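Local coordinates for protein RNA 2',3'-cyclic phosphodiesterase (Deinococcus radiodurans, PDB 5H7E) that belongs to the LigT-like phosphoesterases of the 2H clan, folded around an antiparallel beta-sheet with helices packed against it, at residues A[10-15]-A[174-179]; A[68-73]-A[102-107]. All coordinates share one frame; numbering follows the deposited sequence.

Contact 1: residues A[10-15]-A[174-179]. With SO4 (sulfate ion), chain F; SO4 (sulfate ion), chain E.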
ATOM      1  N   TYR A  10      -6.576   2.327   1.269  1.00 18.11           N
ATOM      2  CA  TYR A  10      -6.307   1.589   2.498  1.00 17.44           C
ATOM      3  C   TYR A  10      -4.935   0.961   2.375  1.00 16.83           C
ATOM      4  O   TYR A  10      -4.616   0.418   1.314  1.00 19.34           O
ATOM      5  CB  TYR A  10      -7.303   0.474   2.675  1.00 19.32           C
ATOM      6  CG  TYR A  10      -8.732   0.860   3.068  1.00 20.53           C
ATOM      7  CD1 TYR A  10      -9.103   0.982   4.386  1.00 19.48           C
ATOM      8  CD2 TYR A  10      -9.684   1.004   2.084  1.00 21.83           C
ATOM      9  CE1 TYR A  10     -10.476   1.251   4.748  1.00 17.78           C
ATOM     10  CE2 TYR A  10     -11.002   1.278   2.405  1.00 25.09           C
ATOM     11  CZ  TYR A  10     -11.382   1.355   3.719  1.00 22.27           C
ATOM     12  OH  TYR A  10     -12.734   1.587   3.957  1.00 22.56           O
ATOM     13  N   ALA A  11      -4.120   1.121   3.408  1.00 18.65           N
ATOM     14  CA  ALA A  11      -2.766   0.563   3.290  1.00 18.12           C
ATOM     15  C   ALA A  11      -2.267   0.225   4.681  1.00 16.42           C
ATOM     16  O   ALA A  11      -2.744   0.752   5.688  1.00 19.23           O
ATOM     17  CB  ALA A  11      -1.820   1.569   2.630  1.00 16.83           C
ATOM     18  N   LEU A  12      -1.209  -0.591   4.725  1.00 16.64           N
ATOM     19  CA  LEU A  12      -0.384  -0.718   5.936  1.00 16.59           C
ATOM     20  C   LEU A  12       0.792   0.255   5.867  1.00 19.34           C
ATOM     21  O   LEU A  12       1.495   0.331   4.848  1.00 17.59           O
ATOM     22  CB  LEU A  12       0.181  -2.146   6.081  1.00 15.51           C
ATOM     23  CG  LEU A  12      -0.846  -3.272   5.940  1.00 19.20           C
ATOM     24  CD1 LEU A  12      -0.082  -4.634   6.151  1.00 21.69           C
ATOM     25  CD2 LEU A  12      -1.884  -3.133   7.042  1.00 20.43           C
ATOM     26  N   ARG A  13       0.984   1.007   6.945  1.00 17.15           N
ATOM     27  CA  ARG A  13       2.163   1.826   7.125  1.00 17.29           C
ATOM     28  C   ARG A  13       3.382   0.926   7.266  1.00 19.22           C
ATOM     29  O   ARG A  13       3.272  -0.228   7.676  1.00 20.22           O
ATOM     30  CB  ARG A  13       1.968   2.656   8.388  1.00 22.54           C
ATOM     31  CG  ARG A  13       3.100   3.428   8.784  1.00 39.29           C
ATOM     32  CD  ARG A  13       2.898   3.974  10.217  1.00 42.72           C
ATOM     33  NE  ARG A  13       4.133   4.649  10.521  1.00 45.54           N
ATOM     34  CZ  ARG A  13       5.114   4.146  11.252  1.00 46.00           C
ATOM     35  NH1 ARG A  13       4.988   2.970  11.861  1.00 34.97           N
ATOM     36  NH2 ARG A  13       6.205   4.869  11.418  1.00 50.43           N
ATOM     37  N   VAL A  14       4.542   1.448   6.883  1.00 18.18           N
ATOM     38  CA  VAL A  14       5.797   0.697   6.966  1.00 18.33           C
ATOM     39  C   VAL A  14       6.673   1.416   7.981  1.00 16.39           C
ATOM     40  O   VAL A  14       6.922   2.631   7.819  1.00 17.29           O
ATOM     41  CB  VAL A  14       6.481   0.644   5.595  1.00 17.63           C
ATOM     42  CG1 VAL A  14       7.770  -0.157   5.680  1.00 19.01           C
ATOM     43  CG2 VAL A  14       5.526  -0.070   4.617  1.00 19.66           C
ATOM     44  N   PRO A  15       7.147   0.756   9.039  1.00 15.58           N
ATOM     45  CA  PRO A  15       7.865   1.444  10.101  1.00 16.66           C
ATOM     46  C   PRO A  15       9.330   1.685   9.753  1.00 17.39           C
ATOM     47  O   PRO A  15       9.861   1.171   8.770  1.00 17.86           O
ATOM     48  CB  PRO A  15       7.751   0.493  11.305  1.00 20.63           C
ATOM     49  CG  PRO A  15       7.637  -0.914  10.611  1.00 18.11           C
ATOM     50  CD  PRO A  15       6.849  -0.661   9.343  1.00 15.91           C
ATOM     51  N   PHE A 174      -7.341   1.836  11.902  1.00 22.94           N
ATOM     52  CA  PHE A 174      -8.231   0.777  12.398  1.00 24.95           C
ATOM     53  C   PHE A 174      -7.364  -0.296  13.030  1.00 24.02           C
ATOM     54  O   PHE A 174      -6.616  -0.974  12.329  1.00 23.48           O
ATOM     55  CB  PHE A 174      -9.083   0.190  11.276  1.00 24.28           C
ATOM     56  CG  PHE A 174      -9.617   1.225  10.333  1.00 22.46           C
ATOM     57  CD1 PHE A 174     -10.670   2.039  10.727  1.00 23.85           C
ATOM     58  CD2 PHE A 174      -9.083   1.360   9.051  1.00 23.04           C
ATOM     59  CE1 PHE A 174     -11.130   3.055   9.851  1.00 27.84           C
ATOM     60  CE2 PHE A 174      -9.524   2.357   8.185  1.00 23.55           C
ATOM     61  CZ  PHE A 174     -10.566   3.192   8.590  1.00 26.61           C
ATOM     62  N   ARG A 175      -7.429  -0.420  14.356  1.00 23.91           N
ATOM     63  CA  ARG A 175      -6.531  -1.336  15.051  1.00 23.11           C
ATOM     64  C   ARG A 175      -6.964  -2.785  14.847  1.00 20.94           C
ATOM     65  O   ARG A 175      -8.157  -3.100  14.903  1.00 24.64           O
ATOM     66  CB  ARG A 175      -6.557  -1.019  16.544  1.00 27.10           C
ATOM     67  CG  ARG A 175      -5.463  -1.645  17.346  1.00 40.56           C
ATOM     68  CD  ARG A 175      -5.352  -1.015  18.762  1.00 56.45           C
ATOM     69  NE  ARG A 175      -4.023  -1.271  19.316  1.00 66.11           N
ATOM     70  CZ  ARG A 175      -2.929  -0.603  18.956  1.00 69.35           C
ATOM     71  NH1 ARG A 175      -1.750  -0.915  19.477  1.00 71.95           N
ATOM     72  NH2 ARG A 175      -3.011   0.380  18.071  1.00 73.48           N
ATOM     73  N   PHE A 176      -5.983  -3.667  14.680  1.00 20.79           N
ATOM     74  CA  PHE A 176      -6.241  -5.110  14.720  1.00 20.94           C
ATOM     75  C   PHE A 176      -6.429  -5.505  16.177  1.00 24.21           C
ATOM     76  O   PHE A 176      -5.468  -5.496  16.969  1.00 27.94           O
ATOM     77  CB  PHE A 176      -5.062  -5.864  14.089  1.00 18.70           C
ATOM     78  CG  PHE A 176      -4.847  -5.594  12.637  1.00 18.84           C
ATOM     79  CD1 PHE A 176      -5.832  -5.924  11.700  1.00 20.67           C
ATOM     80  CD2 PHE A 176      -3.611  -5.078  12.187  1.00 18.86           C
ATOM     81  CE1 PHE A 176      -5.627  -5.708  10.365  1.00 18.07           C
ATOM     82  CE2 PHE A 176      -3.382  -4.834  10.824  1.00 18.97           C
ATOM     83  CZ  PHE A 176      -4.376  -5.140   9.896  1.00 17.48           C
ATOM     84  N   ARG A 177      -7.659  -5.856  16.549  1.00 24.32           N
ATOM     85  CA  ARG A 177      -8.002  -6.051  17.944  1.00 24.52           C
ATOM     86  C   ARG A 177      -8.229  -7.510  18.286  1.00 27.29           C
ATOM     87  O   ARG A 177      -8.672  -7.828  19.394  1.00 32.19           O
ATOM     88  CB  ARG A 177      -9.230  -5.216  18.314  1.00 32.75           C
ATOM     89  CG  ARG A 177      -8.915  -3.723  18.176  1.00 31.77           C
ATOM     90  CD  ARG A 177     -10.069  -2.856  18.661  1.00 41.54           C
ATOM     91  NE  ARG A 177      -9.817  -1.435  18.433  1.00 50.43           N
ATOM     92  CZ  ARG A 177      -9.179  -0.621  19.278  1.00 59.21           C
ATOM     93  NH1 ARG A 177      -8.704  -1.083  20.432  1.00 56.08           N
ATOM     94  NH2 ARG A 177      -8.996   0.660  18.951  1.00 52.71           N
ATOM     95  N   GLY A 178      -7.911  -8.419  17.373  1.00 26.22           N
ATOM     96  CA  GLY A 178      -8.249  -9.825  17.576  1.00 30.44           C
ATOM     97  C   GLY A 178      -7.049 -10.605  18.048  1.00 39.92           C
ATOM     98  O   GLY A 178      -6.027 -10.040  18.456  1.00 34.62           O
ATOM     99  N   SER A 179      -7.164 -11.936  17.948  1.00 44.98           N
ATOM    100  CA  SER A 179      -6.044 -12.831  18.202  1.00 54.05           C
ATOM    101  C   SER A 179      -6.090 -14.008  17.230  1.00 60.08           C
ATOM    102  O   SER A 179      -7.135 -14.323  16.643  1.00 55.82           O
ATOM    103  CB  SER A 179      -6.044 -13.347  19.636  1.00 60.99           C
ATOM    104  OG  SER A 179      -7.078 -14.291  19.799  1.00 69.92           O
TER
HETATM  105  S   SO4 F 305     -10.786   1.012  15.556  1.00 45.51           S
HETATM  106  O1  SO4 F 305     -11.511   2.296  15.543  1.00 46.14           O
HETATM  107  O2  SO4 F 305     -11.031   0.446  14.239  1.00 51.52           O
HETATM  108  O3  SO4 F 305     -11.342   0.101  16.567  1.00 53.09           O
HETATM  109  O4  SO4 F 305      -9.369   1.237  15.889  1.00 35.98           O
HETATM  110  S   SO4 E 304       8.005   3.591  13.703  1.00 51.23           S
HETATM  111  O1  SO4 E 304       6.765   2.812  13.880  1.00 46.91           O
HETATM  112  O2  SO4 E 304       8.267   3.909  12.319  1.00 35.00           O
HETATM  113  O3  SO4 E 304       7.819   4.873  14.374  1.00 62.98           O
HETATM  114  O4  SO4 E 304       9.140   2.905  14.321  1.00 62.49           O
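Y10, on strand 6-13, and F174, on strand 167-175, mark the nearest backbone approach, with CA atoms 10.1 Å apart. No backbone bond joins them, because strand 148-160 runs between and pairs antiparallel with both; A11 bonds to T155 and F174 to L154 on it. Side chains bridge the gap. CE2 of F174 meets the rim of the Y10 ring, near its plane, at 3.7 Å from CE1 of Y10, and the two side chains cross at about a right angle. The phenol is held at its far end by a hydrogen bond from OH to the backbone O of L59 in helix 56-67. Two residues further along each segment, CD2 of L12 lies at the edge of the F176 ring, 4.3 Å from its CZ. R13 binds one sulfate ion and R175 with R177 another, both probably from the crystallisation liquor. R13, with CG anti to the backbone N (chi1 174°) and its chain extended, turns the edge of its guanidinium to its sulfate, NH1 lying 2.7 Å from O1. The backbone N of R175 holds the other sulfate, 3.0 Å from O4 in a nearly straight bond (178°). R177 adds NE, 2.9 Å from O3, and NH2, 3.1 Å from O4. CB of R175 lies over one face of that guanidinium. Y10, L12, F174 and F176 all also touch helix 56-67, helix 101-114 or both, a hydrophobic layer between antiparallel sheet and helices of the kind that builds a lobe of the 2H phosphoesterase fold.

Contact 2: residues A[68-73]-A[102-107]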
ATOM      1  N   GLN A  68     -11.483  -5.860  13.360  1.00 27.52           N
ATOM      2  CA  GLN A  68     -11.793  -6.073  14.763  1.00 28.54           C
ATOM      3  C   GLN A  68     -11.310  -7.436  15.264  1.00 32.94           C
ATOM      4  O   GLN A  68     -10.900  -7.558  16.420  1.00 31.30           O
ATOM      5  CB  GLN A  68     -13.300  -5.920  14.965  1.00 35.31           C
ATOM      6  CG  GLN A  68     -13.707  -5.853  16.410  1.00 48.40           C
ATOM      7  CD  GLN A  68     -13.180  -4.610  17.157  1.00 54.16           C
ATOM      8  OE1 GLN A  68     -12.682  -3.643  16.561  1.00 51.58           O
ATOM      9  NE2 GLN A  68     -13.301  -4.646  18.486  1.00 53.74           N
ATOM     10  N   ASP A  69     -11.346  -8.475  14.417  1.00 27.58           N
ATOM     11  CA  ASP A  69     -11.094  -9.842  14.868  1.00 24.37           C
ATOM     12  C   ASP A  69      -9.779 -10.426  14.356  1.00 24.86           C
ATOM     13  O   ASP A  69      -9.477 -11.589  14.649  1.00 28.41           O
ATOM     14  CB  ASP A  69     -12.260 -10.743  14.446  1.00 28.55           C
ATOM     15  CG  ASP A  69     -13.529 -10.476  15.226  1.00 40.48           C
ATOM     16  OD1 ASP A  69     -13.494  -9.820  16.285  1.00 43.78           O
ATOM     17  OD2 ASP A  69     -14.560 -10.980  14.803  1.00 47.73           O
ATOM     18  N   LEU A  70      -8.952  -9.625  13.671  1.00 21.52           N
ATOM     19  CA  LEU A  70      -7.622 -10.047  13.264  1.00 21.72           C
ATOM     20  C   LEU A  70      -6.604  -9.620  14.311  1.00 25.58           C
ATOM     21  O   LEU A  70      -6.688  -8.504  14.837  1.00 25.06           O
ATOM     22  CB  LEU A  70      -7.239  -9.390  11.928  1.00 22.44           C
ATOM     23  CG  LEU A  70      -7.920  -9.947  10.691  1.00 22.52           C
ATOM     24  CD1 LEU A  70      -7.678  -9.057   9.464  1.00 24.93           C
ATOM     25  CD2 LEU A  70      -7.377 -11.361  10.404  1.00 25.12           C
ATOM     26  N   PRO A  71      -5.602 -10.426  14.596  1.00 24.55           N
ATOM     27  CA  PRO A  71      -4.459  -9.959  15.396  1.00 24.34           C
ATOM     28  C   PRO A  71      -3.562  -9.064  14.566  1.00 19.24           C
ATOM     29  O   PRO A  71      -3.707  -8.976  13.341  1.00 19.99           O
ATOM     30  CB  PRO A  71      -3.740 -11.270  15.770  1.00 25.87           C
ATOM     31  CG  PRO A  71      -3.912 -12.074  14.507  1.00 29.23           C
ATOM     32  CD  PRO A  71      -5.318 -11.728  13.957  1.00 25.05           C
ATOM     33  N   PRO A  72      -2.649  -8.331  15.203  1.00 21.60           N
ATOM     34  CA  PRO A  72      -1.655  -7.570  14.450  1.00 19.54           C
ATOM     35  C   PRO A  72      -0.973  -8.502  13.464  1.00 19.47           C
ATOM     36  O   PRO A  72      -0.660  -9.639  13.818  1.00 23.29           O
ATOM     37  CB  PRO A  72      -0.687  -7.116  15.545  1.00 23.92           C
ATOM     38  CG  PRO A  72      -1.612  -6.908  16.704  1.00 27.02           C
ATOM     39  CD  PRO A  72      -2.535  -8.090  16.651  1.00 27.40           C
ATOM     40  N   LEU A  73      -0.784  -8.021  12.227  1.00 20.42           N
ATOM     41  CA  LEU A  73      -0.294  -8.891  11.166  1.00 17.75           C
ATOM     42  C   LEU A  73       1.222  -8.888  11.184  1.00 20.62           C
ATOM     43  O   LEU A  73       1.836  -7.855  11.402  1.00 22.56           O
ATOM     44  CB  LEU A  73      -0.779  -8.422   9.794  1.00 18.31           C
ATOM     45  CG  LEU A  73      -2.313  -8.363   9.656  1.00 21.31           C
ATOM     46  CD1 LEU A  73      -2.606  -7.890   8.253  1.00 23.38           C
ATOM     47  CD2 LEU A  73      -2.923  -9.732   9.922  1.00 22.12           C
ATOM     48  N   THR A 102      -3.837 -11.237   2.191  1.00 20.81           N
ATOM     49  CA  THR A 102      -4.703 -11.386   1.020  1.00 20.08           C
ATOM     50  C   THR A 102      -6.178 -11.428   1.407  1.00 21.64           C
ATOM     51  O   THR A 102      -7.006 -10.773   0.766  1.00 21.88           O
ATOM     52  CB  THR A 102      -4.346 -12.613   0.211  1.00 24.54           C
ATOM     53  OG1 THR A 102      -3.003 -12.424  -0.273  1.00 26.17           O
ATOM     54  CG2 THR A 102      -5.340 -12.785  -0.973  1.00 26.24           C
ATOM     55  N   GLU A 103      -6.525 -12.188   2.447  1.00 22.69           N
ATOM     56  CA  GLU A 103      -7.912 -12.264   2.880  1.00 24.95           C
ATOM     57  C   GLU A 103      -8.430 -10.890   3.288  1.00 23.39           C
ATOM     58  O   GLU A 103      -9.538 -10.515   2.928  1.00 25.77           O
ATOM     59  CB  GLU A 103      -8.010 -13.266   4.050  1.00 29.02           C
ATOM     60  CG  GLU A 103      -9.109 -13.111   5.070  1.00 53.23           C
ATOM     61  CD  GLU A 103      -8.936 -14.072   6.304  1.00 54.63           C
ATOM     62  OE1 GLU A 103      -8.008 -14.889   6.345  1.00 48.88           O
ATOM     63  OE2 GLU A 103      -9.742 -14.008   7.235  1.00 67.13           O
ATOM     64  N   LEU A 104      -7.625 -10.121   3.992  1.00 21.30           N
ATOM     65  CA  LEU A 104      -8.055  -8.764   4.373  1.00 20.98           C
ATOM     66  C   LEU A 104      -8.263  -7.893   3.146  1.00 21.00           C
ATOM     67  O   LEU A 104      -9.278  -7.198   3.024  1.00 20.72           O
ATOM     68  CB  LEU A 104      -7.027  -8.134   5.304  1.00 20.24           C
ATOM     69  CG  LEU A 104      -7.322  -6.666   5.715  1.00 20.51           C
ATOM     70  CD1 LEU A 104      -8.630  -6.585   6.499  1.00 21.74           C
ATOM     71  CD2 LEU A 104      -6.148  -6.245   6.612  1.00 22.36           C
ATOM     72  N   ALA A 105      -7.320  -7.931   2.210  1.00 20.99           N
ATOM     73  CA  ALA A 105      -7.496  -7.116   1.012  1.00 21.13           C
ATOM     74  C   ALA A 105      -8.723  -7.518   0.223  1.00 21.75           C
ATOM     75  O   ALA A 105      -9.451  -6.649  -0.279  1.00 23.17           O
ATOM     76  CB  ALA A 105      -6.251  -7.217   0.136  1.00 21.08           C
ATOM     77  N   GLU A 106      -8.975  -8.833   0.084  1.00 21.89           N
ATOM     78  CA  GLU A 106     -10.120  -9.237  -0.713  1.00 22.33           C
ATOM     79  C   GLU A 106     -11.436  -8.893  -0.011  1.00 22.69           C
ATOM     80  O   GLU A 106     -12.417  -8.531  -0.686  1.00 25.88           O
ATOM     81  CB  GLU A 106     -10.062 -10.733  -1.043  1.00 26.10           C
ATOM     82  CG  GLU A 106      -8.809 -11.079  -1.864  1.00 35.80           C
ATOM     83  CD  GLU A 106      -8.800 -10.471  -3.281  1.00 60.36           C
ATOM     84  OE1 GLU A 106      -7.755 -10.587  -3.958  1.00 63.36           O
ATOM     85  OE2 GLU A 106      -9.821  -9.901  -3.732  1.00 59.79           O
ATOM     86  N   ASN A 107     -11.497  -9.056   1.332  1.00 23.15           N
ATOM     87  CA  ASN A 107     -12.713  -8.666   2.074  1.00 25.10           C
ATOM     88  C   ASN A 107     -12.935  -7.162   1.980  1.00 25.55           C
ATOM     89  O   ASN A 107     -14.081  -6.704   1.869  1.00 26.70           O
ATOM     90  CB  ASN A 107     -12.607  -9.042   3.550  1.00 23.43           C
ATOM     91  CG  ASN A 107     -12.956 -10.502   3.838  1.00 33.94           C
ATOM     92  OD1 ASN A 107     -13.911 -10.772   4.533  1.00 45.00           O
ATOM     93  ND2 ASN A 107     -12.187 -11.417   3.318  1.00 38.91           N
TER
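Leucine packing between a helix and a loop fastens helix 101-114 to the link from helix 56-67 to strand 73-83: L104 points from the helix toward L70 and L73. The CA atoms of L70 and L104 stand 9.0 Å apart, a distance bridged by side chains, without a hydrogen bond between the segments. CD1 of L70 meets CD1 of L104 at 4.0 Å, the two side chains crossing at a slant. The fork of L104 serves both partners, since its other methyl, CD2, lies 4.2 Å from CD1 of L73 and is also near CD1 of L70. With CG anti to its backbone N (chi1 177°), L104 stretches away from the helix and brings both methyls to the loop. F176, from the C-terminal segment, touches all three leucines and extends the apolar cluster. This is consistent with the flank of a lobe in the LigT-like fold, where helices lie on the antiparallel sheet: L73 is the first residue of strand 73-83 and its backbone bonds to A151 of strand 148-160. The helix itself is regular here, with N of E106 2.8 Å from O of T102. The carbonyl O of E103 takes two donors, from opposite faces of its plane: the backbone N of N107, at 2.9 Å, and the side-chain ND2 of N107, at 2.8 Å. This second bond holds the amide of N107 back against its own helix, with ND2 arriving 38° out of the carbonyl plane.

In the fold
Both contacts are largely buried, on the same side of the chain's centre and about 9 Å apart between centres, and contact 2 forms within the span of chain that contact 1 closes. F176 links them: it meets L12 within contact 1 and touches the leucines of contact 2. The two are also tied by a probable hydrogen bond, 2.8 Å long, from N of G178 to O of L70. Helix 101-114 supplies one side of contact 2 and packs on contact 1. Contact 1 reaches across one strand, with a ring-to-ring contact, a leucine at a ring edge and arginines that bind sulfate; contact 2, farther from the centre, joins helix to loop by leucines, with L70 partly exposed.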